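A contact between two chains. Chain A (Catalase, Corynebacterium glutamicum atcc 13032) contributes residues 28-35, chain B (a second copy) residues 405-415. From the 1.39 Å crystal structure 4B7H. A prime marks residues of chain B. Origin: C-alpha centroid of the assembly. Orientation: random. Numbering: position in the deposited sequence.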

# COMPACT_ATOMS: atom_id res chain seq x y z
N ALA A 28 -6.12 23.44 -12.99
CA ALA A 28 -7.25 24.09 -13.66
C ALA A 28 -8.26 24.63 -12.65
O ALA A 28 -8.42 24.07 -11.57
CB ALA A 28 -7.93 23.13 -14.62
N PRO A 29 -8.94 25.74 -12.98
CA PRO A 29 -9.89 26.34 -12.03
C PRO A 29 -11.05 25.42 -11.65
O PRO A 29 -11.60 24.71 -12.50
CB PRO A 29 -10.42 27.56 -12.78
CG PRO A 29 -9.35 27.90 -13.78
CD PRO A 29 -8.75 26.57 -14.19
N VAL A 30 -11.43 25.46 -10.37
CA VAL A 30 -12.58 24.72 -9.87
C VAL A 30 -13.84 25.53 -10.08
O VAL A 30 -13.90 26.67 -9.65
CB VAL A 30 -12.46 24.45 -8.35
CG1 VAL A 30 -13.78 23.95 -7.77
CG2 VAL A 30 -11.36 23.45 -8.08
N PRO A 31 -14.86 24.95 -10.75
CA PRO A 31 -16.11 25.72 -10.91
C PRO A 31 -16.85 25.91 -9.57
O PRO A 31 -17.21 27.03 -9.22
CB PRO A 31 -16.93 24.87 -11.89
CG PRO A 31 -15.88 24.05 -12.64
CD PRO A 31 -14.84 23.74 -11.60
N SER A 32 -17.06 24.83 -8.81
CA SER A 32 -17.78 24.95 -7.55
C SER A 32 -17.29 23.99 -6.48
O SER A 32 -16.98 22.83 -6.76
CB SER A 32 -19.29 24.74 -7.77
OG SER A 32 -20.03 24.97 -6.57
N GLU A 33 -17.26 24.49 -5.24
CA GLU A 33 -17.01 23.66 -4.07
C GLU A 33 -18.33 23.29 -3.39
O GLU A 33 -18.32 22.63 -2.35
CB GLU A 33 -16.14 24.40 -3.05
CG GLU A 33 -14.75 24.77 -3.53
CD GLU A 33 -13.84 23.58 -3.75
OE1 GLU A 33 -14.27 22.41 -3.56
OE2 GLU A 33 -12.66 23.81 -4.10
N ASN A 34 -19.45 23.73 -3.98
CA ASN A 34 -20.76 23.64 -3.35
C ASN A 34 -21.78 22.74 -4.04
O ASN A 34 -22.61 22.11 -3.37
CB ASN A 34 -21.37 25.04 -3.21
CG ASN A 34 -20.59 25.93 -2.26
OD1 ASN A 34 -19.85 25.45 -1.39
ND2 ASN A 34 -20.75 27.25 -2.41
N ILE A 35 -21.75 22.69 -5.37
CA ILE A 35 -22.80 22.01 -6.13
C ILE A 35 -22.16 21.08 -7.14
O ILE A 35 -21.25 21.49 -7.86
CB ILE A 35 -23.70 23.02 -6.87
CG1 ILE A 35 -24.31 24.03 -5.88
CG2 ILE A 35 -24.78 22.29 -7.69
CD1 ILE A 35 -25.22 25.06 -6.52
N GLY B 405 -10.59 30.86 -0.44
CA GLY B 405 -11.50 30.93 -1.57
C GLY B 405 -12.29 29.66 -1.86
O GLY B 405 -12.18 28.66 -1.17
N ALA B 406 -13.10 29.72 -2.91
CA ALA B 406 -13.87 28.56 -3.34
C ALA B 406 -13.88 28.51 -4.87
O ALA B 406 -12.96 29.04 -5.50
CB ALA B 406 -15.29 28.58 -2.76
N GLY B 407 -14.88 27.88 -5.47
CA GLY B 407 -14.92 27.78 -6.92
C GLY B 407 -15.23 29.11 -7.58
O GLY B 407 -15.78 30.02 -6.94
N TYR B 408 -14.91 29.24 -8.87
CA TYR B 408 -15.17 30.51 -9.56
C TYR B 408 -16.67 30.84 -9.73
O TYR B 408 -17.01 32.00 -9.92
CB TYR B 408 -14.41 30.61 -10.89
CG TYR B 408 -14.75 29.58 -11.94
CD1 TYR B 408 -15.91 29.69 -12.71
CD2 TYR B 408 -13.90 28.52 -12.20
CE1 TYR B 408 -16.23 28.75 -13.68
CE2 TYR B 408 -14.19 27.58 -13.17
CZ TYR B 408 -15.36 27.70 -13.91
OH TYR B 408 -15.64 26.75 -14.87
N LEU B 409 -17.54 29.84 -9.63
CA LEU B 409 -18.98 30.07 -9.69
C LEU B 409 -19.53 30.47 -8.32
O LEU B 409 -20.61 31.05 -8.23
CB LEU B 409 -19.70 28.82 -10.17
CG LEU B 409 -19.32 28.33 -11.57
CD1 LEU B 409 -19.97 26.98 -11.85
CD2 LEU B 409 -19.71 29.38 -12.60
N ASP B 410 -18.80 30.13 -7.25
CA ASP B 410 -19.27 30.35 -5.89
C ASP B 410 -18.97 31.78 -5.47
O ASP B 410 -18.19 32.47 -6.13
CB ASP B 410 -18.55 29.41 -4.91
CG ASP B 410 -18.69 27.94 -5.27
OD1 ASP B 410 -19.76 27.51 -5.77
OD2 ASP B 410 -17.71 27.20 -5.03
N ASN B 411 -19.56 32.23 -4.36
CA ASN B 411 -19.26 33.57 -3.86
C ASN B 411 -18.12 33.62 -2.84
O ASN B 411 -17.68 34.70 -2.45
CB ASN B 411 -20.52 34.30 -3.35
CG ASN B 411 -21.16 33.63 -2.16
OD1 ASN B 411 -20.57 32.77 -1.50
ND2 ASN B 411 -22.39 34.05 -1.84
N GLY B 412 -17.65 32.45 -2.40
CA GLY B 412 -16.57 32.37 -1.44
C GLY B 412 -16.98 32.56 0.01
O GLY B 412 -16.12 32.50 0.89
N THR B 413 -18.26 32.78 0.27
CA THR B 413 -18.70 33.10 1.62
C THR B 413 -19.82 32.20 2.15
O THR B 413 -20.02 32.10 3.36
CB THR B 413 -19.09 34.58 1.76
OG1 THR B 413 -20.11 34.91 0.79
CG2 THR B 413 -17.88 35.47 1.53
N ASP B 414 -20.55 31.55 1.25
CA ASP B 414 -21.58 30.62 1.68
C ASP B 414 -21.63 29.36 0.79
O ASP B 414 -20.86 29.22 -0.17
CB ASP B 414 -22.95 31.31 1.77
CG ASP B 414 -23.45 31.83 0.44
OD1 ASP B 414 -23.36 31.09 -0.56
OD2 ASP B 414 -23.93 32.98 0.38
N SER B 415 -22.57 28.48 1.12
CA SER B 415 -22.69 27.17 0.48
C SER B 415 -23.55 27.16 -0.79
O SER B 415 -23.84 26.08 -1.30
CB SER B 415 -23.31 26.20 1.49
OG SER B 415 -24.60 26.67 1.87

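Pro31 and the ring of Tyr408′ form the apolar centre of this contact. The CA of Pro31 lies over one face of the ring, 3.7 Å from the centroid of Tyr408′ and 19° off the ring normal. This is a CH-pi contact. The alpha C-H of a proline is slightly polarised, and the electron-rich face of a tyrosine suits it. The Pro31 ring also touches the phenol, with Pro31 CB 3.8 Å from Tyr408′ CZ and Pro31 CG 3.5 Å from Tyr408′ OH. The CA-to-CB bond of Tyr408′ points sideways, but the end of the side chain comes nearer to chain A; chi1 is in the p well.

Two further apolar contacts extend this centre. Pro29 CB sits 3.7 Å from Tyr408′ CD2. Pro31 CB lies 3.7 Å from Leu409′ CD1. Pro31 therefore packs against two neighbouring side chains of chain B.

Neither stretch forms a regular helix or strand. Chain B instead makes a type I beta turn from Gly407′ to Asp410′, closed by a hydrogen bond from Asp410′ N to Gly407′ O at 3.0 Å. The turn leaves the amides of Tyr408′ and Leu409′ free to face chain A. Two successive carbonyls accept them. Tyr408′ N donates to Val30 O at 2.9 Å, and Leu409′ N donates to Pro31 O, also at 2.9 Å. Their angles, 157° and 160°, are good for hydrogen bonds. Tyr408′ N is also 3.2 Å from Pro31 O, but the angle is too poor for a hydrogen bond.

Gly407′ lets the backbones come close. Gly407′ CA is 4.1 Å from Ser32 CA and makes a CA-H...O contact with Pro31 O at 3.3 Å. A CB here would point toward chain A and clash with Pro31 O and Ser32 CA.

At the end of the turn, the carboxylate of Asp410′ gathers donors from both chains. Ser32 OG donates to Asp410′ OD1 at 2.7 Å. Glu33 N donates to Asp410′ OD2 at 2.8 Å, with a nearly straight angle of 175°. Within chain B, Gly407′ N donates to the same oxygen, Asp410′ OD2, at 2.9 Å. The side chain thus braces its own turn while it holds the partner chain. Ser32 OG is itself an acceptor within chain A. Ser32 OG takes Asn34 N at 2.9 Å and Ile35 N at 3.1 Å, which ties the hydroxyl to the backbone that follows it.

The side chain of Glu33 meets chain B through its aliphatic part. Glu33 CG is 3.9 Å from Ala406′ CB and 3.7 Å from Gly407′ N. Its carboxylate oxygens are hydrogen-bonded elsewhere in the structure.

Asn34 completes the polar edge. Its CA-to-CB bond points toward chain B, and Asn34 ND2 donates to Asp414′ O at 3.0 Å. The angle of 135° makes this bond more bent than the others with measured angles across the contact. Asn34 ND2 also packs near the backbone of Ser415′, 3.2 Å from Ser415′ C. In all, the two stretches bury 530 Å² between them.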